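Local coordinates for uncharacterized protein (Bacteroides ovatus, PDB 4IRT), which is of unknown function but, as a beta-propeller protein with BNR repeat-like sequence, is a putative neuraminidase, at residues Tyr180-Ser194 with Asn252-Ile266. Residues are numbered along the deposited sequence; the frame is centred on the assembly and turned at random.
Sequences YWQLYVDEKGTIHLS and NQTSMSADAGGNPYI
Q182, on strand 178-185, takes a hydrogen bond from T254 N, just ahead of strand 255-258 in the next blade of the beta-propeller. T254 N approaches Q182 OE1 (2.9 Å) from above the carbonyl plane. The side chain bends at chi2 (-87°), which brings its other end to S194: Q182 NE2 gives S194 OG a bond of 3.0 Å lying in the amide plane. Both ends of the amide are thus held, and water 1 joins Q182 OE1 to Y180 O and Q253 N. Replacing Q182 by an alanine would probably leave T254 N without its acceptor and open a gap beside S194.

Apolar and ring contacts follow toward the hairpin turns. M256, a selenomethionine, is wedged between the blades, its CG against the backbone carbonyl of L183 and its CE on H192 CB; its SE also comes within 3.3 Å of S194 OG. With Y184 CG anti to the backbone N (chi1 -172°), the ring lies over S257, whose CA sits 3.8 Å from the ring centroid in a CH-pi contact. A258 CB packs likewise over the H192 ring. At the other end, beyond Q182, N252 ND2 lies above the centre of the Y180 ring, while N252 OD1 is hydrogen-bonded to R198.

At the hairpin end the polar network is denser. H192 NE2 donates to D186 OD2 (2.8 Å), and Y211 holds ND1. D186 OD1 receives K188 N, an Asx turn, and T190 N from opposite faces of its carboxylate. At the exposed rim K188 NZ donates to G261 O (3.1 Å) from well above the carbonyl plane, and water 5 accepts from E187 N.

Blade meets blade here without direct backbone pairing: water 3 bridges L183 O and M256 N, and the Q182 amide is satisfied by T254, S194 and water 1, around an apolar middle.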
loop_
_atom_site.group_PDB
_atom_site.type_symbol
_atom_site.label_atom_id
_atom_site.label_comp_id
_atom_site.label_asym_id
_atom_site.label_seq_id
_atom_site.Cartn_x
_atom_site.Cartn_y
_atom_site.Cartn_z
ATOM N N TYR A 180 -0.837 10.347 -7.701
ATOM C CA TYR A 180 -1.131 9.166 -6.908
ATOM C C TYR A 180 0.180 8.539 -6.545
ATOM O O TYR A 180 0.991 8.238 -7.428
ATOM C CB TYR A 180 -1.990 8.167 -7.670
ATOM C CG TYR A 180 -3.348 8.723 -7.932
ATOM C CD1 TYR A 180 -4.371 8.572 -6.995
ATOM C CD2 TYR A 180 -3.608 9.410 -9.093
ATOM C CE1 TYR A 180 -5.637 9.113 -7.227
ATOM C CE2 TYR A 180 -4.861 9.952 -9.338
ATOM C CZ TYR A 180 -5.865 9.806 -8.397
ATOM O OH TYR A 180 -7.091 10.369 -8.661
ATOM N N TRP A 181 0.375 8.357 -5.243
ATOM C CA TRP A 181 1.670 8.007 -4.686
ATOM C C TRP A 181 1.658 6.704 -3.911
ATOM O O TRP A 181 0.617 6.180 -3.582
ATOM C CB TRP A 181 2.166 9.138 -3.765
ATOM C CG TRP A 181 1.176 9.501 -2.672
ATOM C CD1 TRP A 181 0.989 8.890 -1.490
ATOM C CD2 TRP A 181 0.225 10.587 -2.728
ATOM N NE1 TRP A 181 -0.047 9.511 -0.782
ATOM C CE2 TRP A 181 -0.511 10.568 -1.532
ATOM C CE3 TRP A 181 -0.070 11.552 -3.692
ATOM C CZ2 TRP A 181 -1.538 11.468 -1.280
ATOM C CZ3 TRP A 181 -1.059 12.451 -3.442
ATOM C CH2 TRP A 181 -1.804 12.402 -2.243
ATOM N N GLN A 182 2.857 6.218 -3.618
ATOM C CA GLN A 182 3.130 5.128 -2.675
ATOM C C GLN A 182 4.489 5.349 -2.027
ATOM O O GLN A 182 5.354 6.041 -2.591
ATOM C CB GLN A 182 3.071 3.737 -3.369
ATOM C CG GLN A 182 3.935 3.606 -4.637
ATOM C CD GLN A 182 3.250 4.055 -5.909
ATOM O OE1 GLN A 182 2.018 4.015 -6.032
ATOM N NE2 GLN A 182 4.056 4.510 -6.883
ATOM N N LEU A 183 4.648 4.834 -0.815
ATOM C CA LEU A 183 5.844 5.049 -0.018
ATOM C C LEU A 183 6.289 3.762 0.616
ATOM O O LEU A 183 5.547 2.779 0.640
ATOM C CB LEU A 183 5.620 6.077 1.104
ATOM C CG LEU A 183 5.154 7.449 0.661
ATOM C CD1 LEU A 183 3.645 7.532 0.624
ATOM C CD2 LEU A 183 5.637 8.569 1.542
ATOM N N TYR A 184 7.493 3.812 1.149
ATOM C CA TYR A 184 8.068 2.721 1.909
ATOM C C TYR A 184 9.186 3.274 2.772
ATOM O O TYR A 184 9.957 4.127 2.318
ATOM C CB TYR A 184 8.624 1.670 0.972
ATOM C CG TYR A 184 9.083 0.383 1.617
ATOM C CD1 TYR A 184 8.157 -0.607 1.934
ATOM C CD2 TYR A 184 10.443 0.114 1.836
ATOM C CE1 TYR A 184 8.551 -1.814 2.503
ATOM C CE2 TYR A 184 10.851 -1.099 2.400
ATOM C CZ TYR A 184 9.878 -2.074 2.714
ATOM O OH TYR A 184 10.227 -3.287 3.262
ATOM N N VAL A 185 9.286 2.803 4.014
ATOM C CA VAL A 185 10.398 3.220 4.865
ATOM C C VAL A 185 11.335 2.039 4.950
ATOM O O VAL A 185 10.929 0.950 5.394
ATOM C CB VAL A 185 9.917 3.649 6.256
ATOM C CG1 VAL A 185 11.104 4.010 7.140
ATOM C CG2 VAL A 185 8.956 4.823 6.116
ATOM N N ASP A 186 12.564 2.224 4.479
ATOM C CA ASP A 186 13.472 1.093 4.350
ATOM C C ASP A 186 14.099 0.709 5.683
ATOM O O ASP A 186 13.800 1.291 6.728
ATOM C CB ASP A 186 14.501 1.286 3.224
ATOM C CG ASP A 186 15.535 2.363 3.511
ATOM O OD1 ASP A 186 15.754 2.727 4.689
ATOM O OD2 ASP A 186 16.173 2.834 2.539
ATOM N N GLU A 187 14.931 -0.315 5.650
ATOM C CA GLU A 187 15.513 -0.843 6.888
ATOM C C GLU A 187 16.547 0.088 7.523
ATOM O O GLU A 187 17.005 -0.164 8.639
ATOM C CB GLU A 187 16.040 -2.262 6.656
ATOM C CG GLU A 187 14.873 -3.193 6.418
ATOM C CD GLU A 187 15.202 -4.484 5.679
ATOM O OE1 GLU A 187 16.349 -4.939 5.759
ATOM O OE2 GLU A 187 14.284 -5.069 5.041
ATOM N N LYS A 188 16.918 1.145 6.803
ATOM C CA LYS A 188 17.813 2.190 7.335
ATOM C C LYS A 188 17.056 3.437 7.802
ATOM O O LYS A 188 17.664 4.430 8.278
ATOM C CB LYS A 188 18.828 2.579 6.279
ATOM C CG LYS A 188 19.764 1.442 5.933
ATOM C CD LYS A 188 21.007 1.927 5.245
ATOM C CE LYS A 188 20.976 1.654 3.761
ATOM N NZ LYS A 188 22.350 1.844 3.205
ATOM N N GLY A 189 15.738 3.402 7.667
ATOM C CA GLY A 189 14.881 4.485 8.126
ATOM C C GLY A 189 14.675 5.567 7.074
ATOM O O GLY A 189 14.092 6.597 7.368
ATOM N N THR A 190 15.139 5.329 5.850
ATOM C CA THR A 190 14.898 6.264 4.745
ATOM C C THR A 190 13.446 6.144 4.247
ATOM O O THR A 190 12.922 5.034 4.021
ATOM C CB THR A 190 15.889 6.004 3.593
ATOM O OG1 THR A 190 17.223 6.179 4.085
ATOM C CG2 THR A 190 15.657 6.930 2.402
ATOM N N ILE A 191 12.815 7.282 4.018
ATOM C CA ILE A 191 11.460 7.306 3.471
ATOM C C ILE A 191 11.574 7.419 1.964
ATOM O O ILE A 191 12.138 8.406 1.455
ATOM C CB ILE A 191 10.647 8.516 3.980
ATOM C CG1 ILE A 191 10.602 8.557 5.513
ATOM C CG2 ILE A 191 9.255 8.502 3.369
ATOM C CD1 ILE A 191 10.099 9.876 6.060
ATOM N N HIS A 192 11.009 6.436 1.261
ATOM C CA HIS A 192 10.947 6.453 -0.181
ATOM C C HIS A 192 9.568 6.875 -0.630
ATOM O O HIS A 192 8.582 6.508 -0.012
ATOM C CB HIS A 192 11.267 5.057 -0.750
ATOM C CG HIS A 192 12.627 4.560 -0.384
ATOM N ND1 HIS A 192 13.710 4.717 -1.209
ATOM C CD2 HIS A 192 13.092 3.947 0.734
ATOM C CE1 HIS A 192 14.790 4.225 -0.626
ATOM N NE2 HIS A 192 14.438 3.734 0.550
ATOM N N LEU A 193 9.507 7.605 -1.735
ATOM C CA LEU A 193 8.243 8.087 -2.300
ATOM C C LEU A 193 8.280 8.017 -3.812
ATOM O O LEU A 193 9.210 8.524 -4.435
ATOM C CB LEU A 193 8.054 9.555 -1.882
ATOM C CG LEU A 193 6.957 10.383 -2.550
ATOM C CD1 LEU A 193 5.581 9.885 -2.197
ATOM C CD2 LEU A 193 7.110 11.832 -2.122
ATOM N N SER A 194 7.262 7.407 -4.409
ATOM C CA SER A 194 7.080 7.432 -5.876
ATOM C C SER A 194 5.620 7.730 -6.204
ATOM O O SER A 194 4.708 7.552 -5.354
ATOM C CB SER A 194 7.522 6.129 -6.534
ATOM O OG SER A 194 6.863 5.019 -5.976
ATOM N N ASN A 252 -2.624 3.849 -11.472
ATOM C CA ASN A 252 -2.274 4.668 -10.315
ATOM C C ASN A 252 -2.516 3.942 -8.992
ATOM O O ASN A 252 -3.389 3.081 -8.923
ATOM C CB ASN A 252 -3.083 5.968 -10.299
ATOM C CG ASN A 252 -4.565 5.740 -10.439
ATOM O OD1 ASN A 252 -5.050 5.402 -11.504
ATOM N ND2 ASN A 252 -5.304 5.919 -9.348
ATOM N N GLN A 253 -1.704 4.316 -8.000
ATOM C CA GLN A 253 -1.793 3.910 -6.602
ATOM C C GLN A 253 -1.422 2.432 -6.483
ATOM O O GLN A 253 -2.300 1.582 -6.372
ATOM C CB GLN A 253 -3.194 4.195 -6.059
ATOM C CG GLN A 253 -3.341 4.001 -4.577
ATOM C CD GLN A 253 -4.647 4.549 -4.073
ATOM O OE1 GLN A 253 -5.680 4.384 -4.708
ATOM N NE2 GLN A 253 -4.615 5.165 -2.914
ATOM N N THR A 254 -0.127 2.136 -6.553
ATOM C CA THR A 254 0.341 0.756 -6.470
ATOM C C THR A 254 1.143 0.615 -5.175
ATOM O O THR A 254 0.612 0.899 -4.092
ATOM C CB THR A 254 1.109 0.302 -7.732
ATOM O OG1 THR A 254 2.258 1.140 -7.938
ATOM C CG2 THR A 254 0.191 0.359 -8.964
ATOM N N SER A 255 2.402 0.191 -5.256
ATOM C CA SER A 255 3.190 -0.039 -4.062
ATOM C C SER A 255 4.661 -0.009 -4.423
ATOM O O SER A 255 5.049 -0.043 -5.614
ATOM C CB SER A 255 2.818 -1.386 -3.397
ATOM O OG SER A 255 3.364 -2.493 -4.142
HETATM N N MSE A 256 5.489 0.136 -3.404
HETATM C CA MSE A 256 6.945 0.131 -3.583
HETATM C C MSE A 256 7.654 -0.464 -2.385
HETATM O O MSE A 256 7.086 -0.650 -1.298
HETATM C CB MSE A 256 7.439 1.555 -3.898
HETATM C CG MSE A 256 7.387 2.459 -2.706
HETATM SE SE MSE A 256 8.234 4.186 -3.146
HETATM C CE MSE A 256 9.915 3.632 -3.909
ATOM N N SER A 257 8.911 -0.804 -2.599
ATOM C CA SER A 257 9.730 -1.372 -1.554
ATOM C C SER A 257 11.176 -0.896 -1.742
ATOM O O SER A 257 11.473 -0.062 -2.597
ATOM C CB SER A 257 9.653 -2.901 -1.578
ATOM O OG SER A 257 9.995 -3.487 -0.325
ATOM N N ALA A 258 12.052 -1.437 -0.911
ATOM C CA ALA A 258 13.462 -1.178 -0.988
ATOM C C ALA A 258 14.216 -2.389 -0.451
ATOM O O ALA A 258 13.688 -3.173 0.350
ATOM C CB ALA A 258 13.814 0.044 -0.176
ATOM N N ASP A 259 15.455 -2.560 -0.913
ATOM C CA ASP A 259 16.299 -3.568 -0.327
ATOM C C ASP A 259 16.992 -3.000 0.919
ATOM O O ASP A 259 16.837 -1.820 1.279
ATOM C CB ASP A 259 17.283 -4.155 -1.374
ATOM C CG ASP A 259 18.237 -3.114 -1.952
ATOM O OD1 ASP A 259 18.495 -2.091 -1.269
ATOM O OD2 ASP A 259 18.729 -3.338 -3.093
ATOM N N ALA A 260 17.749 -3.866 1.594
ATOM C CA ALA A 260 18.447 -3.503 2.831
ATOM C C ALA A 260 19.426 -2.342 2.622
ATOM O O ALA A 260 19.628 -1.529 3.532
ATOM C CB ALA A 260 19.202 -4.709 3.378
ATOM N N GLY A 261 20.030 -2.295 1.439
ATOM C CA GLY A 261 20.959 -1.233 1.040
ATOM C C GLY A 261 20.298 0.098 0.729
ATOM O O GLY A 261 20.974 1.094 0.552
ATOM N N GLY A 262 18.973 0.128 0.634
ATOM C CA GLY A 262 18.254 1.372 0.405
ATOM C C GLY A 262 17.950 1.700 -1.056
ATOM O O GLY A 262 17.557 2.824 -1.352
ATOM N N ASN A 263 18.140 0.745 -1.960
ATOM C CA ASN A 263 17.727 0.890 -3.367
ATOM C C ASN A 263 16.201 0.668 -3.531
ATOM O O ASN A 263 15.669 -0.304 -2.989
ATOM C CB ASN A 263 18.479 -0.089 -4.252
ATOM C CG ASN A 263 19.959 0.243 -4.338
ATOM O OD1 ASN A 263 20.358 1.413 -4.398
ATOM N ND2 ASN A 263 20.759 -0.768 -4.282
ATOM N N PRO A 264 15.509 1.579 -4.260
ATOM C CA PRO A 264 14.039 1.529 -4.377
ATOM C C PRO A 264 13.579 0.650 -5.516
ATOM O O PRO A 264 14.223 0.624 -6.572
ATOM C CB PRO A 264 13.644 2.977 -4.692
ATOM C CG PRO A 264 14.862 3.502 -5.463
ATOM C CD PRO A 264 16.043 2.861 -4.753
ATOM N N TYR A 265 12.440 -0.002 -5.300
ATOM C CA TYR A 265 11.791 -0.874 -6.259
ATOM C C TYR A 265 10.315 -0.497 -6.326
ATOM O O TYR A 265 9.689 -0.338 -5.289
ATOM C CB TYR A 265 11.872 -2.326 -5.827
ATOM C CG TYR A 265 13.258 -2.892 -5.840
ATOM C CD1 TYR A 265 14.148 -2.554 -4.845
ATOM C CD2 TYR A 265 13.671 -3.750 -6.836
ATOM C CE1 TYR A 265 15.435 -3.071 -4.836
ATOM C CE2 TYR A 265 14.960 -4.266 -6.849
ATOM C CZ TYR A 265 15.838 -3.918 -5.846
ATOM O OH TYR A 265 17.127 -4.415 -5.811
ATOM N N ILE A 266 9.774 -0.338 -7.538
ATOM C CA ILE A 266 8.370 0.095 -7.719
ATOM C C ILE A 266 7.638 -0.925 -8.586
ATOM O O ILE A 266 8.126 -1.263 -9.639
ATOM C CB ILE A 266 8.303 1.467 -8.402
ATOM C CG1 ILE A 266 9.078 2.503 -7.587
ATOM C CG2 ILE A 266 6.841 1.870 -8.631
ATOM C CD1 ILE A 266 9.569 3.745 -8.337
HETATM O O HOH W 1 0.883 5.602 -8.035
HETATM O O HOH W 2 2.355 3.512 -9.340
HETATM O O HOH W 3 4.163 0.873 -0.824
HETATM O O HOH W 4 12.691 -3.944 3.166
HETATM O O HOH W 5 14.840 -1.907 3.313
#